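Local coordinates for 70 kDa protein (Xanthomonas sp., PDB 4B2N), which is a heme c-containing rubber oxygenase that cleaves the hydrocarbon chains of latex with dioxygen, working processively along the polymer, at residues 89-94 and 342-347; 292-295 and 299-302; 394-399 and 406-411. All coordinates share one frame; numbering follows the deposited sequence.

Interaction 1: residues 89-94 and 342-347; sequences GQFRAS and FLISLS
Phe91 reaches across from helix 88-104 and lays the far end of its ring against Ile344 and Ser345 of the segment 342-347. Its CB does not aim at the partner segment, but with CG anti to the backbone N (chi1 178°) the ring extends outward and brings CE2 and CZ into contact. The closest approach is CE2 of Phe91 to CB of Ser345, 3.8 Å. CZ of Phe91 lies almost as near, 3.9 Å from the same CB of Ser345, so that one methylene carbon meets two neighbouring ring atoms. On the other flank of this ring end, CZ of Phe91 is 4.0 Å from CG2 of Ile344. Both partners come at the ring obliquely. The CB atoms of Ile344 and Ser345 point toward helix 88-104, and the methyl CG2 of Ile344 is the branch that touches.

Ser345 offers Phe91 its carbon and turns its hydroxyl back to its own segment. OG lies between the backbone N and the carbonyl carbon (chi1 75°) and donates to O of Phe342 at 2.6 Å, in the carbonyl plane and on a lone pair, at a C=O...donor angle of 126°. The same Phe342 O also accepts from N of Ser345, at 2.8 Å, so two donors from one residue grip it.

Leu28 and Met29 of helix 27-32, together with Leu41, also touch Phe91. One helical turn on, Ser94 OG bonds to Asp338 and Asn341 and supplies a polar link between helices 88-104 and 333-345. The Phe91 patch itself is carried by carbon atoms at van der Waals distance: the one polar side chain involved spends its hydroxyl internally, which lets a serine pack by its carbon against an aromatic ring.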
loop_
_atom_site.group_PDB
_atom_site.type_symbol
_atom_site.label_atom_id
_atom_site.label_comp_id
_atom_site.label_asym_id
_atom_site.label_seq_id
_atom_site.Cartn_x
_atom_site.Cartn_y
_atom_site.Cartn_z
ATOM N N GLY A 89 -15.725 22.811 4.298
ATOM C CA GLY A 89 -14.943 23.160 5.467
ATOM C C GLY A 89 -14.703 21.950 6.364
ATOM O O GLY A 89 -13.600 21.745 6.870
ATOM N N GLN A 90 -15.747 21.162 6.583
ATOM C CA GLN A 90 -15.649 19.917 7.365
ATOM C C GLN A 90 -14.619 18.975 6.772
ATOM O O GLN A 90 -13.747 18.452 7.479
ATOM C CB GLN A 90 -16.980 19.228 7.483
ATOM C CG GLN A 90 -17.910 19.933 8.482
ATOM C CD GLN A 90 -19.266 19.205 8.492
ATOM O OE1 GLN A 90 -19.403 18.129 7.929
ATOM N NE2 GLN A 90 -20.267 19.804 9.160
ATOM N N PHE A 91 -14.651 18.833 5.454
ATOM C CA PHE A 91 -13.710 17.911 4.815
ATOM C C PHE A 91 -12.262 18.401 4.930
ATOM O O PHE A 91 -11.311 17.623 5.344
ATOM C CB PHE A 91 -14.106 17.760 3.345
ATOM C CG PHE A 91 -13.182 16.868 2.562
ATOM C CD1 PHE A 91 -13.181 15.477 2.755
ATOM C CD2 PHE A 91 -12.317 17.408 1.627
ATOM C CE1 PHE A 91 -12.307 14.643 2.025
ATOM C CE2 PHE A 91 -11.439 16.584 0.930
ATOM C CZ PHE A 91 -11.443 15.197 1.133
ATOM N N ARG A 92 -12.089 19.705 4.660
ATOM C CA ARG A 92 -10.744 20.298 4.663
ATOM C C ARG A 92 -10.163 20.220 6.083
ATOM O O ARG A 92 -8.972 19.974 6.233
ATOM C CB ARG A 92 -10.757 21.774 4.120
ATOM C CG ARG A 92 -11.060 21.824 2.617
ATOM C CD ARG A 92 -10.757 23.188 2.017
ATOM N NE ARG A 92 -11.800 24.124 2.381
ATOM C CZ ARG A 92 -12.578 24.797 1.522
ATOM N NH1 ARG A 92 -12.407 24.708 0.220
ATOM N NH2 ARG A 92 -13.529 25.611 2.022
ATOM N N ALA A 93 -11.000 20.411 7.103
ATOM C CA ALA A 93 -10.485 20.353 8.491
ATOM C C ALA A 93 -10.094 18.905 8.776
ATOM O O ALA A 93 -9.074 18.623 9.387
ATOM C CB ALA A 93 -11.613 20.715 9.440
ATOM N N SER A 94 -10.962 17.972 8.320
ATOM C CA SER A 94 -10.665 16.535 8.481
ATOM C C SER A 94 -9.339 16.153 7.794
ATOM O O SER A 94 -8.467 15.506 8.395
ATOM C CB SER A 94 -11.844 15.668 8.017
ATOM O OG SER A 94 -11.481 14.287 8.128
ATOM N N PHE A 342 -7.740 12.934 4.449
ATOM C CA PHE A 342 -6.547 13.500 3.868
ATOM C C PHE A 342 -6.196 12.710 2.569
ATOM O O PHE A 342 -5.929 13.308 1.525
ATOM C CB PHE A 342 -5.369 13.446 4.877
ATOM C CG PHE A 342 -4.076 13.934 4.290
ATOM C CD1 PHE A 342 -4.014 15.205 3.683
ATOM C CD2 PHE A 342 -2.937 13.145 4.369
ATOM C CE1 PHE A 342 -2.796 15.635 3.141
ATOM C CE2 PHE A 342 -1.711 13.578 3.884
ATOM C CZ PHE A 342 -1.670 14.820 3.236
ATOM N N LEU A 343 -6.158 11.376 2.639
ATOM C CA LEU A 343 -5.790 10.572 1.412
ATOM C C LEU A 343 -6.698 10.894 0.237
ATOM O O LEU A 343 -6.243 11.034 -0.915
ATOM C CB LEU A 343 -5.877 9.050 1.730
ATOM C CG LEU A 343 -5.053 8.633 2.972
ATOM C CD1 LEU A 343 -5.022 7.112 3.113
ATOM C CD2 LEU A 343 -3.612 9.099 2.733
ATOM N N ILE A 344 -7.995 11.036 0.501
ATOM C CA ILE A 344 -8.950 11.353 -0.624
ATOM C C ILE A 344 -8.704 12.800 -1.086
ATOM O O ILE A 344 -9.069 13.148 -2.191
ATOM C CB ILE A 344 -10.403 11.315 -0.116
ATOM C CG1 ILE A 344 -10.847 9.905 0.213
ATOM C CG2 ILE A 344 -11.375 11.870 -1.129
ATOM C CD1 ILE A 344 -12.148 10.061 1.035
ATOM N N SER A 345 -8.061 13.638 -0.271
ATOM C CA SER A 345 -7.894 15.067 -0.674
ATOM C C SER A 345 -6.701 15.196 -1.588
ATOM O O SER A 345 -6.485 16.268 -2.135
ATOM C CB SER A 345 -7.689 15.968 0.575
ATOM O OG SER A 345 -6.365 15.790 1.066
ATOM N N LEU A 346 -5.921 14.117 -1.751
ATOM C CA LEU A 346 -4.615 14.179 -2.431
ATOM C C LEU A 346 -4.802 14.178 -3.945
ATOM O O LEU A 346 -5.745 13.530 -4.446
ATOM C CB LEU A 346 -3.725 12.959 -2.046
ATOM C CG LEU A 346 -3.238 12.950 -0.618
ATOM C CD1 LEU A 346 -2.405 11.693 -0.429
ATOM C CD2 LEU A 346 -2.464 14.229 -0.358
ATOM N N SER A 347 -3.925 14.903 -4.650
ATOM C CA SER A 347 -3.719 14.713 -6.089
ATOM C C SER A 347 -2.257 14.349 -6.363
ATOM O O SER A 347 -1.348 14.842 -5.721
ATOM C CB SER A 347 -4.117 15.998 -6.893
ATOM O OG SER A 347 -5.446 16.394 -6.484
#

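Interaction 2: residues 292-295 and 299-302; sequences WARA and RQFW. With HEC (heme c), chain C.
The propionate end of a heme c pocket is where Arg294 meets Arg299 and Gln300, two nearby pieces of chain closing round the carboxylates. NH2 of Arg294 makes two bonds in the plane of its guanidinium. One runs to O of Arg299 at 2.9 Å and is nearly straight (163°), although the donor is tilted from that carbonyl's plane. The other goes from the same NH2 to heme O2A, 3.0 Å away. The amide of Gln300 lies over one face of this guanidinium, the two planes only 9° apart, so the flat group is held at its edge by oxygens and covered on that face. Bends at chi2 and chi3 of Arg294 swing the group round to the heme, and its NH1 is tied to Ser308.

Backbone amides complete the grip: N of Phe301 donates to heme O1A at 2.8 Å, and N of Trp302 to heme O2D at 2.9 Å. The first propionate is thus held through both oxygens, by a side chain and a main-chain N-H. CE1 of Phe301 comes within 3.6 Å of the meso carbon CHA. Arg432, Thr286 and Lys297 add further bonds to this heme.

Trp302 also touches the second heme c. A tryptophan between two hemes recalls the arrangement in diheme cytochrome c peroxidases, consistent with a relationship to them.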
loop_
_atom_site.group_PDB
_atom_site.type_symbol
_atom_site.label_atom_id
_atom_site.label_comp_id
_atom_site.label_asym_id
_atom_site.label_seq_id
_atom_site.Cartn_x
_atom_site.Cartn_y
_atom_site.Cartn_z
ATOM N N TRP A 292 -2.136 8.849 -3.522
ATOM C CA TRP A 292 -2.551 10.092 -4.158
ATOM C C TRP A 292 -3.623 9.923 -5.226
ATOM O O TRP A 292 -3.995 10.910 -5.829
ATOM C CB TRP A 292 -1.356 10.927 -4.654
ATOM C CG TRP A 292 -0.488 10.324 -5.745
ATOM C CD1 TRP A 292 -0.812 9.334 -6.688
ATOM C CD2 TRP A 292 0.822 10.795 -6.112
ATOM N NE1 TRP A 292 0.244 9.121 -7.575
ATOM C CE2 TRP A 292 1.243 10.014 -7.304
ATOM C CE3 TRP A 292 1.692 11.792 -5.594
ATOM C CZ2 TRP A 292 2.481 10.189 -7.879
ATOM C CZ3 TRP A 292 2.900 11.969 -6.227
ATOM C CH2 TRP A 292 3.252 11.228 -7.379
ATOM N N ALA A 293 -4.106 8.688 -5.433
ATOM C CA ALA A 293 -5.241 8.378 -6.314
ATOM C C ALA A 293 -6.330 7.620 -5.543
ATOM O O ALA A 293 -7.265 7.097 -6.112
ATOM C CB ALA A 293 -4.766 7.601 -7.564
ATOM N N ARG A 294 -6.263 7.671 -4.220
ATOM C CA ARG A 294 -7.274 7.092 -3.405
ATOM C C ARG A 294 -8.667 7.563 -3.813
ATOM O O ARG A 294 -9.613 6.826 -3.652
ATOM C CB ARG A 294 -7.021 7.482 -1.930
ATOM C CG ARG A 294 -8.005 6.847 -0.941
ATOM C CD ARG A 294 -7.360 5.688 -0.194
ATOM N NE ARG A 294 -7.187 4.564 -1.140
ATOM C CZ ARG A 294 -8.189 3.759 -1.496
ATOM N NH1 ARG A 294 -9.383 3.946 -0.946
ATOM N NH2 ARG A 294 -7.995 2.739 -2.363
ATOM N N ALA A 295 -8.753 8.790 -4.321
ATOM C CA ALA A 295 -10.022 9.495 -4.555
ATOM C C ALA A 295 -10.732 8.871 -5.749
ATOM O O ALA A 295 -11.860 9.267 -6.082
ATOM C CB ALA A 295 -9.734 10.990 -4.873
ATOM N N ARG A 299 -12.363 0.621 -4.263
ATOM C CA ARG A 299 -11.970 -0.439 -3.327
ATOM C C ARG A 299 -10.611 -0.149 -2.697
ATOM O O ARG A 299 -9.831 0.635 -3.230
ATOM C CB ARG A 299 -11.839 -1.819 -4.031
ATOM C CG ARG A 299 -13.007 -2.172 -4.941
ATOM C CD ARG A 299 -14.328 -2.295 -4.191
ATOM N NE ARG A 299 -14.349 -3.464 -3.299
ATOM C CZ ARG A 299 -15.323 -3.823 -2.491
ATOM N NH1 ARG A 299 -16.430 -3.099 -2.382
ATOM N NH2 ARG A 299 -15.180 -4.954 -1.766
ATOM N N GLN A 300 -10.322 -0.930 -1.672
ATOM C CA GLN A 300 -9.005 -0.956 -1.017
ATOM C C GLN A 300 -8.295 -2.269 -1.444
ATOM O O GLN A 300 -8.939 -3.294 -1.652
ATOM C CB GLN A 300 -9.209 -0.985 0.515
ATOM C CG GLN A 300 -10.155 0.094 1.008
ATOM C CD GLN A 300 -9.416 1.312 1.533
ATOM O OE1 GLN A 300 -9.967 2.111 2.285
ATOM N NE2 GLN A 300 -8.231 1.514 1.046
ATOM N N PHE A 301 -6.959 -2.215 -1.470
ATOM C CA PHE A 301 -6.094 -3.328 -1.552
ATOM C C PHE A 301 -5.981 -3.793 -2.982
ATOM O O PHE A 301 -6.853 -3.494 -3.847
ATOM C CB PHE A 301 -6.503 -4.431 -0.565
ATOM C CG PHE A 301 -6.208 -4.101 0.901
ATOM C CD1 PHE A 301 -5.089 -3.388 1.285
ATOM C CD2 PHE A 301 -7.051 -4.590 1.906
ATOM C CE1 PHE A 301 -4.804 -3.129 2.648
ATOM C CE2 PHE A 301 -6.767 -4.365 3.268
ATOM C CZ PHE A 301 -5.633 -3.622 3.653
ATOM N N TRP A 302 -4.875 -4.479 -3.258
ATOM C CA TRP A 302 -4.586 -4.898 -4.634
ATOM C C TRP A 302 -5.612 -5.813 -5.221
ATOM O O TRP A 302 -5.742 -5.858 -6.439
ATOM C CB TRP A 302 -3.225 -5.615 -4.691
ATOM C CG TRP A 302 -2.135 -4.605 -4.795
ATOM C CD1 TRP A 302 -1.157 -4.249 -3.854
ATOM C CD2 TRP A 302 -1.869 -3.808 -5.971
ATOM N NE1 TRP A 302 -0.327 -3.306 -4.373
ATOM C CE2 TRP A 302 -0.688 -3.017 -5.670
ATOM C CE3 TRP A 302 -2.443 -3.752 -7.284
ATOM C CZ2 TRP A 302 -0.160 -2.130 -6.592
ATOM C CZ3 TRP A 302 -1.890 -2.865 -8.217
ATOM C CH2 TRP A 302 -0.753 -2.083 -7.899
HETATM FE FE HEC C . -0.561 0.702 3.854
HETATM C CHA HEC C . -2.557 -0.673 1.343
HETATM C CHB HEC C . -3.066 3.066 4.561
HETATM C CHC HEC C . 1.040 1.685 6.834
HETATM C CHD HEC C . 2.090 -1.109 2.848
HETATM N NA HEC C . -2.349 1.093 3.191
HETATM C C1A HEC C . -2.970 0.540 2.031
HETATM C C2A HEC C . -4.159 1.266 1.610
HETATM C C3A HEC C . -4.346 2.347 2.520
HETATM C C4A HEC C . -3.216 2.224 3.448
HETATM C CMA HEC C . -5.416 3.420 2.467
HETATM C CAA HEC C . -5.101 0.983 0.412
HETATM C CBA HEC C . -4.397 1.550 -0.823
HETATM C CGA HEC C . -5.111 1.191 -2.114
HETATM O O1A HEC C . -5.531 0.006 -2.348
HETATM O O2A HEC C . -5.162 2.121 -2.924
HETATM N NB HEC C . -1.002 1.987 5.384
HETATM C C1B HEC C . -1.963 2.913 5.475
HETATM C C2B HEC C . -1.949 3.734 6.677
HETATM C C3B HEC C . -0.774 3.322 7.343
HETATM C C4B HEC C . -0.224 2.306 6.453
HETATM C CMB HEC C . -3.000 4.727 6.971
HETATM C CAB HEC C . -0.221 3.744 8.678
HETATM C CBB HEC C . -1.053 3.443 9.790
HETATM N NC HEC C . 1.193 0.430 4.736
HETATM C C1C HEC C . 1.764 0.820 5.934
HETATM C C2C HEC C . 3.166 0.360 6.102
HETATM C C3C HEC C . 3.426 -0.487 4.917
HETATM C C4C HEC C . 2.201 -0.424 4.123
HETATM C CMC HEC C . 4.021 0.675 7.324
HETATM C CAC HEC C . 4.658 -1.263 4.567
HETATM C CBC HEC C . 5.310 -1.948 5.597
HETATM N ND HEC C . -0.312 -0.665 2.365
HETATM C C1D HEC C . 0.835 -1.296 2.121
HETATM C C2D HEC C . 0.776 -2.187 1.008
HETATM C C3D HEC C . -0.583 -2.065 0.583
HETATM C C4D HEC C . -1.181 -1.109 1.509
HETATM C CMD HEC C . 1.811 -3.053 0.384
HETATM C CAD HEC C . -1.201 -2.895 -0.487
HETATM C CBD HEC C . -1.461 -4.216 0.337
HETATM C CGD HEC C . -1.992 -5.288 -0.586
HETATM O O1D HEC C . -1.244 -6.215 -0.988
HETATM O O2D HEC C . -3.191 -5.128 -0.994
#

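Interaction 3: residues 394-399 and 406-411; sequences HGVYSP and NYLPDP. With HEC (heme c), chain D.
Val396 and Leu408 face each other from two irregular stretches, their CA atoms 7.1 Å apart, after Gly395 has ended helix 391-394 with a positive phi (129°) and the chain has turned back through the short helix 399-402. Both side chains leave the backbone toward the opposite segment and run alongside one another, pointing opposite ways. CB of Val396 meets CG of Leu408 at 3.8 Å. The valine branch that lies beside its own backbone N, CG2, does the rest: it is 3.9 Å from CG of Leu408 and 4.1 Å from CD2 of Leu408. It also packs against the base of Tyr407, 4.4 Å from CB, whereas the Tyr407 ring turns from the contact to meet the His401 ring edge-to-face. Ala402 touches both Val396 and Leu408, so the short helix shares this apolar patch.

Two residues before Val396, His394 faces the other way, toward a heme. Its NE2 binds the heme iron at 2.0 Å, and His641 supplies the second axial nitrogen. ND1 of His394 is hydrogen-bonded to O of Pro504, a second-shell contact that fixes the rotation of the imidazole and would probably make it a more electron-rich ligand.

His394 closes a CXXCH sequence whose Cys390 and Cys393 hold the heme covalently. With Val396 and Leu408 packed just after that histidine, the arrangement is that of a c-type cytochrome site with bis-histidine iron.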
loop_
_atom_site.group_PDB
_atom_site.type_symbol
_atom_site.label_atom_id
_atom_site.label_comp_id
_atom_site.label_asym_id
_atom_site.label_seq_id
_atom_site.Cartn_x
_atom_site.Cartn_y
_atom_site.Cartn_z
ATOM N N HIS A 394 -8.749 0.183 -16.814
ATOM C CA HIS A 394 -8.215 1.217 -15.941
ATOM C C HIS A 394 -9.153 2.387 -15.643
ATOM O O HIS A 394 -9.111 3.010 -14.572
ATOM C CB HIS A 394 -6.899 1.709 -16.499
ATOM C CG HIS A 394 -5.788 0.762 -16.292
ATOM N ND1 HIS A 394 -5.060 0.715 -15.120
ATOM C CD2 HIS A 394 -5.215 -0.131 -17.144
ATOM C CE1 HIS A 394 -4.087 -0.207 -15.251
ATOM N NE2 HIS A 394 -4.182 -0.740 -16.480
ATOM N N GLY A 395 -10.023 2.712 -16.583
ATOM C CA GLY A 395 -10.819 3.922 -16.438
ATOM C C GLY A 395 -10.779 4.835 -17.638
ATOM O O GLY A 395 -9.812 4.806 -18.423
ATOM N N VAL A 396 -11.800 5.685 -17.750
ATOM C CA VAL A 396 -11.846 6.716 -18.802
ATOM C C VAL A 396 -11.352 8.080 -18.300
ATOM O O VAL A 396 -11.894 8.631 -17.323
ATOM C CB VAL A 396 -13.306 6.893 -19.291
ATOM C CG1 VAL A 396 -13.396 8.033 -20.302
ATOM C CG2 VAL A 396 -13.825 5.599 -19.905
ATOM N N TYR A 397 -10.296 8.607 -18.948
ATOM C CA TYR A 397 -9.650 9.828 -18.488
ATOM C C TYR A 397 -10.020 11.025 -19.332
ATOM O O TYR A 397 -10.036 12.115 -18.824
ATOM C CB TYR A 397 -8.112 9.716 -18.439
ATOM C CG TYR A 397 -7.654 8.677 -17.453
ATOM C CD1 TYR A 397 -8.102 8.699 -16.150
ATOM C CD2 TYR A 397 -6.826 7.646 -17.854
ATOM C CE1 TYR A 397 -7.733 7.692 -15.243
ATOM C CE2 TYR A 397 -6.471 6.611 -17.003
ATOM C CZ TYR A 397 -6.904 6.651 -15.689
ATOM O OH TYR A 397 -6.534 5.634 -14.858
ATOM N N SER A 398 -10.233 10.808 -20.621
ATOM C CA SER A 398 -10.401 11.866 -21.603
ATOM C C SER A 398 -11.798 12.478 -21.421
ATOM O O SER A 398 -12.812 11.716 -21.430
ATOM C CB SER A 398 -10.231 11.249 -22.994
ATOM O OG SER A 398 -11.148 11.783 -23.923
ATOM N N PRO A 399 -11.870 13.819 -21.201
ATOM C CA PRO A 399 -13.198 14.410 -21.000
ATOM C C PRO A 399 -14.128 14.116 -22.181
ATOM O O PRO A 399 -15.317 13.935 -22.009
ATOM C CB PRO A 399 -12.890 15.912 -20.938
ATOM C CG PRO A 399 -11.502 15.971 -20.380
ATOM C CD PRO A 399 -10.805 14.835 -21.098
ATOM N N ASN A 406 -21.024 5.608 -25.157
ATOM C CA ASN A 406 -20.332 4.433 -25.684
ATOM C C ASN A 406 -19.098 4.090 -24.801
ATOM O O ASN A 406 -18.595 2.945 -24.824
ATOM C CB ASN A 406 -19.893 4.636 -27.143
ATOM C CG ASN A 406 -21.072 4.886 -28.068
ATOM O OD1 ASN A 406 -22.115 4.237 -27.943
ATOM N ND2 ASN A 406 -20.928 5.860 -28.952
ATOM N N TYR A 407 -18.625 5.069 -24.025
ATOM C CA TYR A 407 -17.412 4.875 -23.192
ATOM C C TYR A 407 -17.732 4.814 -21.703
ATOM O O TYR A 407 -17.186 3.973 -21.000
ATOM C CB TYR A 407 -16.327 5.949 -23.494
ATOM C CG TYR A 407 -15.826 5.692 -24.876
ATOM C CD1 TYR A 407 -14.802 4.791 -25.099
ATOM C CD2 TYR A 407 -16.455 6.265 -25.970
ATOM C CE1 TYR A 407 -14.383 4.495 -26.408
ATOM C CE2 TYR A 407 -16.064 5.954 -27.273
ATOM C CZ TYR A 407 -15.028 5.060 -27.476
ATOM O OH TYR A 407 -14.581 4.723 -28.752
ATOM N N LEU A 408 -18.617 5.689 -21.233
ATOM C CA LEU A 408 -18.784 5.914 -19.773
ATOM C C LEU A 408 -20.198 6.368 -19.601
ATOM O O LEU A 408 -20.609 7.237 -20.354
ATOM C CB LEU A 408 -17.931 7.094 -19.294
ATOM C CG LEU A 408 -16.937 7.050 -18.130
ATOM C CD1 LEU A 408 -16.823 8.404 -17.446
ATOM C CD2 LEU A 408 -16.926 5.833 -17.189
ATOM N N PRO A 409 -20.933 5.855 -18.574
ATOM C CA PRO A 409 -22.364 6.126 -18.439
ATOM C C PRO A 409 -22.579 7.424 -17.696
ATOM O O PRO A 409 -23.675 7.882 -17.641
ATOM C CB PRO A 409 -22.863 4.953 -17.590
ATOM C CG PRO A 409 -21.684 4.641 -16.687
ATOM C CD PRO A 409 -20.451 4.903 -17.532
ATOM N N ASP A 410 -21.537 8.032 -17.116
ATOM C CA ASP A 410 -21.761 9.264 -16.356
ATOM C C ASP A 410 -20.448 10.028 -16.335
ATOM O O ASP A 410 -19.435 9.452 -15.926
ATOM C CB ASP A 410 -22.222 8.848 -14.962
ATOM C CG ASP A 410 -22.500 10.027 -14.043
ATOM O OD1 ASP A 410 -21.998 11.159 -14.213
ATOM O OD2 ASP A 410 -23.198 9.799 -13.055
ATOM N N PRO A 411 -20.433 11.307 -16.789
ATOM C CA PRO A 411 -19.172 12.069 -16.932
ATOM C C PRO A 411 -18.484 12.245 -15.585
ATOM O O PRO A 411 -17.284 12.392 -15.562
ATOM C CB PRO A 411 -19.616 13.434 -17.529
ATOM C CG PRO A 411 -21.017 13.204 -17.971
ATOM C CD PRO A 411 -21.623 12.118 -17.162
HETATM FE FE HEC D . -3.080 -2.250 -17.248
HETATM C CHA HEC D . -1.378 -2.639 -14.266
HETATM C CHB HEC D . -1.148 0.633 -18.069
HETATM C CHC HEC D . -4.380 -2.138 -20.407
HETATM C CHD HEC D . -5.607 -4.234 -16.094
HETATM N NA HEC D . -1.663 -1.164 -16.297
HETATM C C1A HEC D . -0.961 -1.562 -15.133
HETATM C C2A HEC D . 0.147 -0.656 -14.838
HETATM C C3A HEC D . 0.204 0.310 -15.951
HETATM C C4A HEC D . -0.864 -0.079 -16.849
HETATM C CMA HEC D . 1.178 1.461 -16.073
HETATM C CAA HEC D . 1.011 -0.613 -13.581
HETATM C CBA HEC D . 0.093 0.208 -12.603
HETATM C CGA HEC D . 0.659 0.175 -11.174
HETATM O O1A HEC D . 1.640 -0.586 -10.969
HETATM O O2A HEC D . 0.225 0.905 -10.209
HETATM N NB HEC D . -2.771 -0.948 -18.943
HETATM C C1B HEC D . -2.010 0.129 -19.130
HETATM C C2B HEC D . -2.088 0.759 -20.452
HETATM C C3B HEC D . -3.054 -0.105 -21.156
HETATM C C4B HEC D . -3.397 -1.094 -20.148
HETATM C CMB HEC D . -1.345 1.991 -20.915
HETATM C CAB HEC D . -3.535 -0.019 -22.589
HETATM C CBB HEC D . -2.542 -0.285 -23.537
HETATM N NC HEC D . -4.726 -2.902 -18.048
HETATM C C1C HEC D . -5.072 -2.927 -19.428
HETATM C C2C HEC D . -6.212 -3.771 -19.764
HETATM C C3C HEC D . -6.573 -4.370 -18.504
HETATM C C4C HEC D . -5.586 -3.892 -17.495
HETATM C CMC HEC D . -6.869 -3.973 -21.121
HETATM C CAC HEC D . -7.697 -5.347 -18.327
HETATM C CBC HEC D . -7.869 -6.470 -19.049
HETATM N ND HEC D . -3.461 -3.157 -15.527
HETATM C C1D HEC D . -4.456 -3.978 -15.212
HETATM C C2D HEC D . -4.439 -4.607 -13.899
HETATM C C3D HEC D . -3.182 -4.155 -13.352
HETATM C C4D HEC D . -2.660 -3.311 -14.423
HETATM C CMD HEC D . -5.458 -5.528 -13.275
HETATM C CAD HEC D . -2.605 -4.482 -11.993
HETATM C CBD HEC D . -1.631 -5.643 -12.251
HETATM C CGD HEC D . -0.915 -6.087 -10.998
HETATM O O1D HEC D . -0.922 -7.267 -10.625
HETATM O O2D HEC D . -0.373 -5.196 -10.376
#

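How the interactions relate
All three contacts are largely buried, but at different distances from the centre of the chain: interaction 2 lies nearest, about 9 Å away (centre to centre), interaction 1 at about 19 Å and interaction 3 at about 26 Å. Interaction 2 is nested within the loop closed by interaction 1, and they touch, Ile344 O lying 3.5 Å from Ala295 CB. The helix that packs on 89-94 therefore also backs the arginine segment of the first heme site. Interaction 3 follows later in sequence and touches neither. The chemistry differs: interactions 1 and 3 join their segments through carbon atoms, whereas interaction 2, beside the heme carboxylates, relies on directed hydrogen bonds around the propionates.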